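Local coordinates for CRISPR-associated protein,CRISPR-associated endonuclease Cas9 (Corynebacterium diphtheriae, PDB 6JOO) that is an engineered fusion derived from Cas9, the RNA-guided, Mg2+-dependent endonuclease of CRISPR immunity that cleaves both strands of target DNA, at residues D265-R271 with P345-N350; D152-F158 with Q205-R211. Numbering follows the deposited sequence.

Contact 1 of 2, residues D265-R271 with P345-N350; sequences DAFQRYR and PTHDTN. With nucleotides of chain B.
Residues 265-271 form the first two turns of a helix; 345-350 reach it as an extended loop over Pro345 and Thr346, bend at His347 in an inverse gamma turn (phi/psi -71/83), and enter a second helix at Asp348, with His347 as its N-cap residue. The closest backbone register pairs Gln268 with His347 (CA-CA 5.0 Å), and Arg271 faces Pro345 (CA-CA 7.3 Å). Two hydrogen bonds cross: His347 NE2 donates to Asp265 OD2 (3.2 Å), a His-carboxylate pair with Asp265 chi1 in t, and Asp348 N donates weakly to Gln268 OE1 (3.3 Å), so a side chain of one helix takes up an amide in the first turn of the other. Gln268, folded m,m, also receives a very short intrahelical bond at OE1 from Arg271 NH2 (2.5 Å). A salt bridge joins Arg271 NH2 to Asp348 OD2 (2.9 Å). This contact between a helix flank and the N-terminus of a second helix belongs to the alpha-helical lobe of Cas9, and the bound RNA (chain B) meets the first helix: Phe267 CZ comes to 3.2 Å from U6 OP1 of chain B, and Tyr270 OH hydrogen-bonds a further RNA sugar. Nonpolar packing completes the interface. Gln268 CB lies over the face of the His347 ring, a CH-pi contact 3.8 Å from the centroid, while Gln268 CG meets Thr349 CG2 at 3.5 Å and Arg271 CG touches Pro345 CB at 4.2 Å. Leu428 of helix 425-436 touches Ala266, Phe267 and Tyr270.

Contact 2 of 2, residues D152-F158 with Q205-R211; sequences DGPSDAF and QQSDYAR
Arg211 loses the most surface here. It stands in the second turn of the helix that starts at Gln206, with Gln205 as N-cap, and its side chain (chi1 -141°, then t,m) extends to the loop 152-155, whose residues have polyproline-like or extended backbone angles. Arg211 NE and NH1 both donate to Asp152 O, at 2.9 and 2.7 Å, gripping one carbonyl in a fork. Arg211 NH1 also forms a salt bridge with Asp208 OD1 (2.6 Å), one turn earlier in its own helix. Pro154 N lies over one face of the guanidinium, whose edge, with NH2, is directed at a face of the Phe158 ring; with Arg211 CZ 5.6 Å from the ring centroid, this cation-pi contact is long and at most weakly attractive. The contact lies in the Cas9-derived, helical N-terminal portion of the fusion and joins the starts of helices 156-169 and 206-219, which Asp208, in its m rotamer, ties together. Ser155 is the N-cap of helix 156-169: its OG, in the p rotamer, accepts from Phe158 N (3.0 Å) and donates to Asp208 OD2 in a very short bond of 2.4 Å, while Ser155 N donates to Asp208 OD1 (3.2 Å). Asp152 contributes mainly through its backbone, Asp152 N resting 3.8 Å from Ser207 CB. The nearest CA pairs are Asp152 CA-Ser207 CA (5.8 Å), Pro154 CA-Asp208 CA (5.9 Å) and Ser155 CA-Gln205 CA (6.7 Å); Ser155 CB is 3.6 Å from Gln205 CG. Behind the interface, Gln206 bonds to Arg139 and packs on an RNA sugar.

In the fold
Both contacts lie in the helical part of the Cas9 sequence that makes up the N-terminal portion of the engineered fusion, and neither joins different fusion parts. Along the chain they come in series: contact 2 is complete before contact 1 opens. They share no helix: contact 2 couples helices 156-169 and 206-219, contact 1 helices 265-277 and 348-355. Their centres are 38 Å apart and their nearest atoms about 23 Å, so they do not touch. Each brings a helix start next to the bound RNA, which is consistent with helical regions that support the guide at separate places; the contact centres lie about 37 Å (contact 1) and 35 Å (contact 2) from the centre of the chain.

Contact 1 of 2, residues D265-R271 with P345-N350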
ATOM      1  N   ASP A 265     -33.030  -1.809 -13.836  1.00119.84           N
ATOM      2  CA  ASP A 265     -34.486  -1.815 -13.762  1.00135.26           C
ATOM      3  C   ASP A 265     -34.963  -2.181 -12.364  1.00125.84           C
ATOM      4  O   ASP A 265     -36.022  -1.716 -11.931  1.00144.52           O
ATOM      5  CB  ASP A 265     -35.072  -2.773 -14.804  1.00149.43           C
ATOM      6  CG  ASP A 265     -36.578  -2.613 -14.967  1.00159.42           C
ATOM      7  OD1 ASP A 265     -37.326  -2.938 -14.023  1.00160.09           O
ATOM      8  OD2 ASP A 265     -37.014  -2.145 -16.041  1.00165.62           O
ATOM      9  N   ALA A 266     -34.188  -2.985 -11.634  1.00 96.82           N
ATOM     10  CA  ALA A 266     -34.537  -3.291 -10.252  1.00 99.57           C
ATOM     11  C   ALA A 266     -34.527  -2.033  -9.393  1.00110.31           C
ATOM     12  O   ALA A 266     -35.560  -1.628  -8.849  1.00115.37           O
ATOM     13  CB  ALA A 266     -33.579  -4.342  -9.689  1.00 72.77           C
ATOM     14  N   PHE A 267     -33.362  -1.387  -9.274  1.00142.11           N
ATOM     15  CA  PHE A 267     -33.221  -0.257  -8.359  1.00138.34           C
ATOM     16  C   PHE A 267     -34.098   0.913  -8.779  1.00143.33           C
ATOM     17  O   PHE A 267     -34.729   1.564  -7.938  1.00144.28           O
ATOM     18  CB  PHE A 267     -31.754   0.177  -8.277  1.00126.52           C
ATOM     19  CG  PHE A 267     -31.526   1.376  -7.393  1.00125.04           C
ATOM     20  CD1 PHE A 267     -31.514   1.242  -6.014  1.00121.80           C
ATOM     21  CD2 PHE A 267     -31.326   2.635  -7.940  1.00127.79           C
ATOM     22  CE1 PHE A 267     -31.307   2.337  -5.197  1.00116.79           C
ATOM     23  CE2 PHE A 267     -31.119   3.735  -7.126  1.00123.00           C
ATOM     24  CZ  PHE A 267     -31.109   3.584  -5.753  1.00118.38           C
ATOM     25  N   GLN A 268     -34.144   1.203 -10.079  1.00122.70           N
ATOM     26  CA  GLN A 268     -34.966   2.309 -10.553  1.00138.07           C
ATOM     27  C   GLN A 268     -36.436   2.070 -10.236  1.00152.47           C
ATOM     28  O   GLN A 268     -37.120   2.954  -9.709  1.00158.00           O
ATOM     29  CB  GLN A 268     -34.744   2.515 -12.050  1.00139.46           C
ATOM     30  CG  GLN A 268     -33.312   2.899 -12.397  1.00130.59           C
ATOM     31  CD  GLN A 268     -33.015   4.372 -12.161  1.00135.27           C
ATOM     32  OE1 GLN A 268     -33.809   5.087 -11.551  1.00145.63           O
ATOM     33  NE2 GLN A 268     -31.869   4.834 -12.653  1.00129.37           N
ATOM     34  N   ARG A 269     -36.937   0.866 -10.529  1.00146.49           N
ATOM     35  CA  ARG A 269     -38.307   0.533 -10.148  1.00156.47           C
ATOM     36  C   ARG A 269     -38.438   0.388  -8.639  1.00153.85           C
ATOM     37  O   ARG A 269     -39.544   0.497  -8.096  1.00165.73           O
ATOM     38  CB  ARG A 269     -38.761  -0.746 -10.851  1.00155.46           C
ATOM     39  N   TYR A 270     -37.323   0.146  -7.949  1.00143.51           N
ATOM     40  CA  TYR A 270     -37.357   0.110  -6.494  1.00144.36           C
ATOM     41  C   TYR A 270     -37.361   1.514  -5.912  1.00149.44           C
ATOM     42  O   TYR A 270     -38.064   1.781  -4.930  1.00157.40           O
ATOM     43  CB  TYR A 270     -36.171  -0.686  -5.954  1.00134.65           C
ATOM     44  CG  TYR A 270     -35.822  -0.374  -4.514  1.00123.64           C
ATOM     45  CD1 TYR A 270     -36.413  -1.072  -3.469  1.00126.04           C
ATOM     46  CD2 TYR A 270     -34.884   0.605  -4.201  1.00121.03           C
ATOM     47  CE1 TYR A 270     -36.091  -0.796  -2.154  1.00122.56           C
ATOM     48  CE2 TYR A 270     -34.558   0.888  -2.893  1.00118.28           C
ATOM     49  CZ  TYR A 270     -35.162   0.185  -1.874  1.00116.22           C
ATOM     50  OH  TYR A 270     -34.837   0.464  -0.568  1.00114.19           O
ATOM     51  N   ARG A 271     -36.582   2.421  -6.505  1.00161.54           N
ATOM     52  CA  ARG A 271     -36.343   3.721  -5.886  1.00158.45           C
ATOM     53  C   ARG A 271     -37.628   4.533  -5.772  1.00171.80           C
ATOM     54  O   ARG A 271     -37.926   5.092  -4.710  1.00178.51           O
ATOM     55  CB  ARG A 271     -35.283   4.493  -6.670  1.00148.08           C
ATOM     56  CG  ARG A 271     -35.134   5.928  -6.205  1.00144.68           C
ATOM     57  CD  ARG A 271     -33.866   6.574  -6.727  1.00140.40           C
ATOM     58  NE  ARG A 271     -33.657   6.351  -8.154  1.00144.31           N
ATOM     59  CZ  ARG A 271     -32.918   7.141  -8.926  1.00132.18           C
ATOM     60  NH1 ARG A 271     -32.334   8.213  -8.411  1.00128.62           N
ATOM     61  NH2 ARG A 271     -32.770   6.868 -10.215  1.00139.62           N
ATOM     62  N   PRO A 345     -38.303  11.111  -8.341  1.00195.95           N
ATOM     63  CA  PRO A 345     -37.417  10.211  -9.079  1.00195.09           C
ATOM     64  C   PRO A 345     -38.134   9.570 -10.263  1.00207.49           C
ATOM     65  O   PRO A 345     -39.350   9.675 -10.425  1.00217.01           O
ATOM     66  CB  PRO A 345     -37.041   9.151  -8.027  1.00185.10           C
ATOM     67  CG  PRO A 345     -37.984   9.391  -6.834  1.00182.48           C
ATOM     68  CD  PRO A 345     -39.010  10.389  -7.277  1.00191.87           C
ATOM     69  N   THR A 346     -37.341   8.900 -11.097  1.00173.41           N
ATOM     70  CA  THR A 346     -37.837   8.316 -12.334  1.00164.66           C
ATOM     71  C   THR A 346     -36.945   7.140 -12.708  1.00158.85           C
ATOM     72  O   THR A 346     -35.853   6.966 -12.162  1.00151.42           O
ATOM     73  CB  THR A 346     -37.864   9.350 -13.470  1.00157.53           C
ATOM     74  OG1 THR A 346     -38.112  10.657 -12.937  1.00165.83           O
ATOM     75  CG2 THR A 346     -38.951   9.021 -14.462  1.00152.50           C
ATOM     76  N   HIS A 347     -37.425   6.325 -13.649  1.00140.11           N
ATOM     77  CA  HIS A 347     -36.603   5.273 -14.250  1.00139.84           C
ATOM     78  C   HIS A 347     -35.564   5.965 -15.128  1.00141.96           C
ATOM     79  O   HIS A 347     -35.712   6.096 -16.344  1.00138.01           O
ATOM     80  CB  HIS A 347     -37.463   4.293 -15.042  1.00143.90           C
ATOM     81  CG  HIS A 347     -36.793   2.981 -15.318  1.00140.24           C
ATOM     82  ND1 HIS A 347     -35.468   2.879 -15.684  1.00130.98           N
ATOM     83  CD2 HIS A 347     -37.269   1.713 -15.278  1.00143.99           C
ATOM     84  CE1 HIS A 347     -35.159   1.606 -15.859  1.00132.54           C
ATOM     85  NE2 HIS A 347     -36.234   0.878 -15.619  1.00137.22           N
ATOM     86  N   ASP A 348     -34.483   6.413 -14.482  1.00157.54           N
ATOM     87  CA  ASP A 348     -33.554   7.343 -15.122  1.00144.11           C
ATOM     88  C   ASP A 348     -32.811   6.702 -16.290  1.00141.89           C
ATOM     89  O   ASP A 348     -32.579   7.354 -17.315  1.00146.74           O
ATOM     90  CB  ASP A 348     -32.564   7.882 -14.088  1.00122.01           C
ATOM     91  CG  ASP A 348     -33.086   9.109 -13.361  1.00132.51           C
ATOM     92  OD1 ASP A 348     -33.231  10.173 -14.004  1.00150.22           O
ATOM     93  OD2 ASP A 348     -33.361   9.008 -12.144  1.00133.94           O
ATOM     94  N   THR A 349     -32.417   5.434 -16.152  1.00132.02           N
ATOM     95  CA  THR A 349     -31.637   4.785 -17.203  1.00136.79           C
ATOM     96  C   THR A 349     -32.436   4.668 -18.497  1.00143.15           C
ATOM     97  O   THR A 349     -31.911   4.927 -19.586  1.00133.25           O
ATOM     98  CB  THR A 349     -31.160   3.407 -16.740  1.00134.85           C
ATOM     99  OG1 THR A 349     -31.167   2.496 -17.848  1.00149.67           O
ATOM    100  CG2 THR A 349     -32.055   2.873 -15.648  1.00128.60           C
ATOM    101  N   ASN A 350     -33.710   4.277 -18.399  1.00133.47           N
ATOM    102  CA  ASN A 350     -34.524   4.138 -19.603  1.00142.39           C
ATOM    103  C   ASN A 350     -34.739   5.483 -20.288  1.00146.22           C
ATOM    104  O   ASN A 350     -34.722   5.567 -21.521  1.00145.01           O
ATOM    105  CB  ASN A 350     -35.864   3.480 -19.266  1.00147.96           C
ATOM    106  CG  ASN A 350     -35.742   1.982 -19.055  1.00145.43           C
ATOM    107  OD1 ASN A 350     -34.700   1.388 -19.328  1.00138.88           O
ATOM    108  ND2 ASN A 350     -36.814   1.361 -18.575  1.00152.93           N
TER
ATOM    109  P     U B   6     -30.790   7.166  -4.610  1.00154.97           P
ATOM    110  OP1   U B   6     -30.497   6.694  -5.987  1.00151.91           O
ATOM    111  OP2   U B   6     -29.692   7.303  -3.621  1.00152.96           O
ATOM    112  O5'   U B   6     -31.502   8.581  -4.735  1.00162.85           O
ATOM    113  C5'   U B   6     -30.737   9.758  -4.916  1.00166.13           C
ATOM    114  C4'   U B   6     -31.333  10.918  -4.166  1.00172.45           C
ATOM    115  O4'   U B   6     -31.736  10.492  -2.838  1.00172.41           O
ATOM    116  C3'   U B   6     -30.394  12.084  -3.913  1.00174.46           C
ATOM    117  O3'   U B   6     -30.288  12.944  -5.033  1.00178.92           O
ATOM    118  C2'   U B   6     -31.006  12.750  -2.688  1.00177.12           C
ATOM    119  O2'   U B   6     -32.110  13.562  -3.056  1.00182.28           O
ATOM    120  C1'   U B   6     -31.532  11.539  -1.913  1.00174.90           C
ATOM    121  N1    U B   6     -30.581  11.068  -0.881  1.00171.34           N
ATOM    122  C2    U B   6     -30.381  11.847   0.244  1.00173.99           C
ATOM    123  O2    U B   6     -30.940  12.913   0.434  1.00179.53           O
ATOM    124  N3    U B   6     -29.487  11.328   1.149  1.00170.02           N
ATOM    125  C4    U B   6     -28.797  10.137   1.048  1.00164.89           C
ATOM    126  O4    U B   6     -28.025   9.807   1.949  1.00162.60           O
ATOM    127  C5    U B   6     -29.064   9.391  -0.143  1.00162.89           C
ATOM    128  C6    U B   6     -29.927   9.870  -1.041  1.00166.11           C
ATOM    129  P     A B   5     -30.133   2.931  -0.417  1.00137.56           P
ATOM    130  OP1   A B   5     -29.740   2.014  -1.515  1.00135.96           O
ATOM    131  OP2   A B   5     -29.093   3.539   0.453  1.00136.67           O
ATOM    132  O5'   A B   5     -30.995   4.115  -1.039  1.00144.02           O
ATOM    133  C5'   A B   5     -32.141   3.837  -1.826  1.00148.66           C
ATOM    134  C4'   A B   5     -32.958   5.078  -2.073  1.00156.68           C
ATOM    135  O4'   A B   5     -33.549   5.539  -0.832  1.00160.98           O
ATOM    136  C3'   A B   5     -32.196   6.288  -2.584  1.00159.28           C
ATOM    137  O3'   A B   5     -31.925   6.225  -3.973  1.00159.74           O
ATOM    138  C2'   A B   5     -33.108   7.440  -2.186  1.00165.43           C
ATOM    139  O2'   A B   5     -34.204   7.542  -3.083  1.00169.37           O
ATOM    140  C1'   A B   5     -33.637   6.949  -0.838  1.00166.16           C
ATOM    141  N9    A B   5     -32.848   7.477   0.290  1.00166.80           N
ATOM    142  C8    A B   5     -31.893   6.831   1.034  1.00163.61           C
ATOM    143  N7    A B   5     -31.370   7.579   1.975  1.00164.43           N
ATOM    144  C5    A B   5     -32.024   8.795   1.838  1.00169.13           C
ATOM    145  C6    A B   5     -31.923  10.007   2.540  1.00172.38           C
ATOM    146  N6    A B   5     -31.085  10.202   3.558  1.00171.36           N
ATOM    147  N1    A B   5     -32.720  11.027   2.150  1.00176.53           N
ATOM    148  C2    A B   5     -33.559  10.829   1.125  1.00177.88           C
ATOM    149  N3    A B   5     -33.744   9.736   0.390  1.00175.36           N
ATOM    150  C4    A B   5     -32.937   8.745   0.803  1.00170.75           C
TER

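Contact 2 of 2, residues D152-F158 with Q205-R211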
ATOM      1  N   ASP A 152     -11.188  11.907 -33.608  1.00117.66           N
ATOM      2  CA  ASP A 152     -11.737  13.217 -33.306  1.00139.94           C
ATOM      3  C   ASP A 152     -10.805  14.318 -33.808  1.00147.62           C
ATOM      4  O   ASP A 152      -9.695  14.065 -34.285  1.00144.85           O
ATOM      5  CB  ASP A 152     -11.971  13.367 -31.802  1.00139.53           C
ATOM      6  CG  ASP A 152     -12.604  12.134 -31.182  1.00151.74           C
ATOM      7  OD1 ASP A 152     -12.529  11.046 -31.793  1.00163.32           O
ATOM      8  OD2 ASP A 152     -13.187  12.256 -30.083  1.00144.74           O
ATOM      9  N   GLY A 153     -11.272  15.559 -33.691  1.00178.89           N
ATOM     10  CA  GLY A 153     -10.493  16.707 -34.087  1.00173.59           C
ATOM     11  C   GLY A 153      -9.221  16.835 -33.274  1.00161.24           C
ATOM     12  O   GLY A 153      -9.080  16.235 -32.203  1.00165.21           O
ATOM     13  N   PRO A 154      -8.266  17.621 -33.772  1.00150.94           N
ATOM     14  CA  PRO A 154      -6.983  17.762 -33.070  1.00138.20           C
ATOM     15  C   PRO A 154      -7.162  18.266 -31.646  1.00128.57           C
ATOM     16  O   PRO A 154      -7.976  19.150 -31.375  1.00133.98           O
ATOM     17  CB  PRO A 154      -6.216  18.770 -33.934  1.00135.69           C
ATOM     18  CG  PRO A 154      -7.261  19.447 -34.773  1.00146.21           C
ATOM     19  CD  PRO A 154      -8.305  18.409 -35.015  1.00155.68           C
ATOM     20  N   SER A 155      -6.388  17.681 -30.735  1.00126.48           N
ATOM     21  CA  SER A 155      -6.452  18.050 -29.331  1.00122.17           C
ATOM     22  C   SER A 155      -5.889  19.450 -29.111  1.00124.19           C
ATOM     23  O   SER A 155      -5.223  20.030 -29.974  1.00122.79           O
ATOM     24  CB  SER A 155      -5.676  17.046 -28.479  1.00121.55           C
ATOM     25  OG  SER A 155      -4.331  16.946 -28.916  1.00121.87           O
ATOM     26  N   ASP A 156      -6.172  19.992 -27.922  1.00139.36           N
ATOM     27  CA  ASP A 156      -5.572  21.257 -27.515  1.00147.64           C
ATOM     28  C   ASP A 156      -4.053  21.166 -27.488  1.00140.02           C
ATOM     29  O   ASP A 156      -3.367  22.159 -27.754  1.00141.34           O
ATOM     30  CB  ASP A 156      -6.094  21.675 -26.138  1.00152.47           C
ATOM     31  CG  ASP A 156      -7.576  21.387 -25.955  1.00157.02           C
ATOM     32  OD1 ASP A 156      -8.108  20.491 -26.643  1.00165.09           O
ATOM     33  OD2 ASP A 156      -8.212  22.069 -25.125  1.00151.24           O
ATOM     34  N   ALA A 157      -3.508  19.990 -27.163  1.00137.12           N
ATOM     35  CA  ALA A 157      -2.060  19.819 -27.199  1.00132.05           C
ATOM     36  C   ALA A 157      -1.547  19.761 -28.632  1.00132.60           C
ATOM     37  O   ALA A 157      -0.468  20.286 -28.931  1.00132.59           O
ATOM     38  CB  ALA A 157      -1.656  18.564 -26.431  1.00123.24           C
ATOM     39  N   PHE A 158      -2.302  19.125 -29.532  1.00108.53           N
ATOM     40  CA  PHE A 158      -1.894  19.086 -30.933  1.00115.91           C
ATOM     41  C   PHE A 158      -1.838  20.492 -31.520  1.00118.40           C
ATOM     42  O   PHE A 158      -0.877  20.852 -32.209  1.00114.13           O
ATOM     43  CB  PHE A 158      -2.842  18.199 -31.742  1.00121.62           C
ATOM     44  CG  PHE A 158      -2.406  17.978 -33.171  1.00119.16           C
ATOM     45  CD1 PHE A 158      -2.730  18.892 -34.163  1.00118.74           C
ATOM     46  CD2 PHE A 158      -1.681  16.851 -33.523  1.00114.31           C
ATOM     47  CE1 PHE A 158      -2.332  18.691 -35.473  1.00121.66           C
ATOM     48  CE2 PHE A 158      -1.283  16.646 -34.834  1.00113.87           C
ATOM     49  CZ  PHE A 158      -1.609  17.566 -35.807  1.00116.88           C
ATOM     50  N   GLN A 205      -3.030  12.934 -27.588  1.00118.31           N
ATOM     51  CA  GLN A 205      -4.165  12.026 -27.575  1.00105.54           C
ATOM     52  C   GLN A 205      -3.960  10.940 -28.620  1.00112.23           C
ATOM     53  O   GLN A 205      -3.274  11.147 -29.624  1.00126.28           O
ATOM     54  CB  GLN A 205      -5.482  12.768 -27.855  1.00 90.94           C
ATOM     55  CG  GLN A 205      -5.805  13.860 -26.857  1.00102.23           C
ATOM     56  CD  GLN A 205      -5.935  13.332 -25.444  1.00108.96           C
ATOM     57  OE1 GLN A 205      -6.718  12.418 -25.179  1.00109.99           O
ATOM     58  NE2 GLN A 205      -5.157  13.896 -24.528  1.00110.99           N
ATOM     59  N   GLN A 206      -4.566   9.774 -28.374  1.00115.19           N
ATOM     60  CA  GLN A 206      -4.495   8.697 -29.355  1.00115.14           C
ATOM     61  C   GLN A 206      -5.240   9.055 -30.632  1.00117.95           C
ATOM     62  O   GLN A 206      -4.887   8.562 -31.711  1.00108.44           O
ATOM     63  CB  GLN A 206      -5.050   7.401 -28.766  1.00116.30           C
ATOM     64  CG  GLN A 206      -4.242   6.850 -27.604  1.00108.80           C
ATOM     65  CD  GLN A 206      -4.718   5.479 -27.163  1.00112.78           C
ATOM     66  OE1 GLN A 206      -5.488   4.827 -27.864  1.00115.19           O
ATOM     67  NE2 GLN A 206      -4.268   5.039 -25.992  1.00110.74           N
ATOM     68  N   SER A 207      -6.265   9.907 -30.531  1.00103.57           N
ATOM     69  CA  SER A 207      -6.989  10.333 -31.723  1.00107.06           C
ATOM     70  C   SER A 207      -6.068  11.078 -32.680  1.00119.42           C
ATOM     71  O   SER A 207      -6.187  10.934 -33.902  1.00127.61           O
ATOM     72  CB  SER A 207      -8.181  11.209 -31.336  1.00113.41           C
ATOM     73  OG  SER A 207      -7.752  12.442 -30.782  1.00103.65           O
ATOM     74  N   ASP A 208      -5.133  11.867 -32.145  1.00126.00           N
ATOM     75  CA  ASP A 208      -4.208  12.594 -33.006  1.00123.61           C
ATOM     76  C   ASP A 208      -3.294  11.635 -33.763  1.00116.61           C
ATOM     77  O   ASP A 208      -3.018  11.837 -34.950  1.00130.36           O
ATOM     78  CB  ASP A 208      -3.388  13.588 -32.180  1.00112.96           C
ATOM     79  CG  ASP A 208      -4.256  14.597 -31.433  1.00121.51           C
ATOM     80  OD1 ASP A 208      -5.386  14.886 -31.885  1.00128.79           O
ATOM     81  OD2 ASP A 208      -3.799  15.104 -30.385  1.00115.56           O
ATOM     82  N   TYR A 209      -2.823  10.577 -33.092  1.00113.30           N
ATOM     83  CA  TYR A 209      -1.984   9.587 -33.760  1.00122.33           C
ATOM     84  C   TYR A 209      -2.790   8.723 -34.719  1.00128.10           C
ATOM     85  O   TYR A 209      -2.276   8.322 -35.769  1.00127.38           O
ATOM     86  CB  TYR A 209      -1.268   8.712 -32.728  1.00122.54           C
ATOM     87  CG  TYR A 209      -0.082   9.394 -32.089  1.00120.55           C
ATOM     88  CD1 TYR A 209      -0.245  10.235 -30.996  1.00126.44           C
ATOM     89  CD2 TYR A 209       1.199   9.206 -32.587  1.00116.32           C
ATOM     90  CE1 TYR A 209       0.837  10.864 -30.415  1.00120.89           C
ATOM     91  CE2 TYR A 209       2.285   9.831 -32.016  1.00115.01           C
ATOM     92  CZ  TYR A 209       2.097  10.659 -30.931  1.00115.08           C
ATOM     93  OH  TYR A 209       3.175  11.283 -30.354  1.00108.66           O
ATOM     94  N   ALA A 210      -4.048   8.429 -34.380  1.00118.47           N
ATOM     95  CA  ALA A 210      -4.902   7.693 -35.304  1.00118.55           C
ATOM     96  C   ALA A 210      -5.138   8.488 -36.582  1.00123.98           C
ATOM     97  O   ALA A 210      -5.252   7.911 -37.670  1.00126.91           O
ATOM     98  CB  ALA A 210      -6.229   7.348 -34.628  1.00115.08           C
ATOM     99  N   ARG A 211      -5.204   9.817 -36.469  1.00101.93           N
ATOM    100  CA  ARG A 211      -5.373  10.654 -37.652  1.00105.96           C
ATOM    101  C   ARG A 211      -4.147  10.573 -38.555  1.00120.12           C
ATOM    102  O   ARG A 211      -4.275  10.538 -39.784  1.00135.81           O
ATOM    103  CB  ARG A 211      -5.650  12.100 -37.233  1.00 93.64           C
ATOM    104  CG  ARG A 211      -6.689  12.828 -38.085  1.00118.65           C
ATOM    105  CD  ARG A 211      -7.013  14.213 -37.523  1.00127.11           C
ATOM    106  NE  ARG A 211      -7.380  14.158 -36.110  1.00130.44           N
ATOM    107  CZ  ARG A 211      -6.617  14.607 -35.117  1.00136.40           C
ATOM    108  NH1 ARG A 211      -7.036  14.508 -33.862  1.00138.72           N
ATOM    109  NH2 ARG A 211      -5.440  15.159 -35.376  1.00130.41           N
TER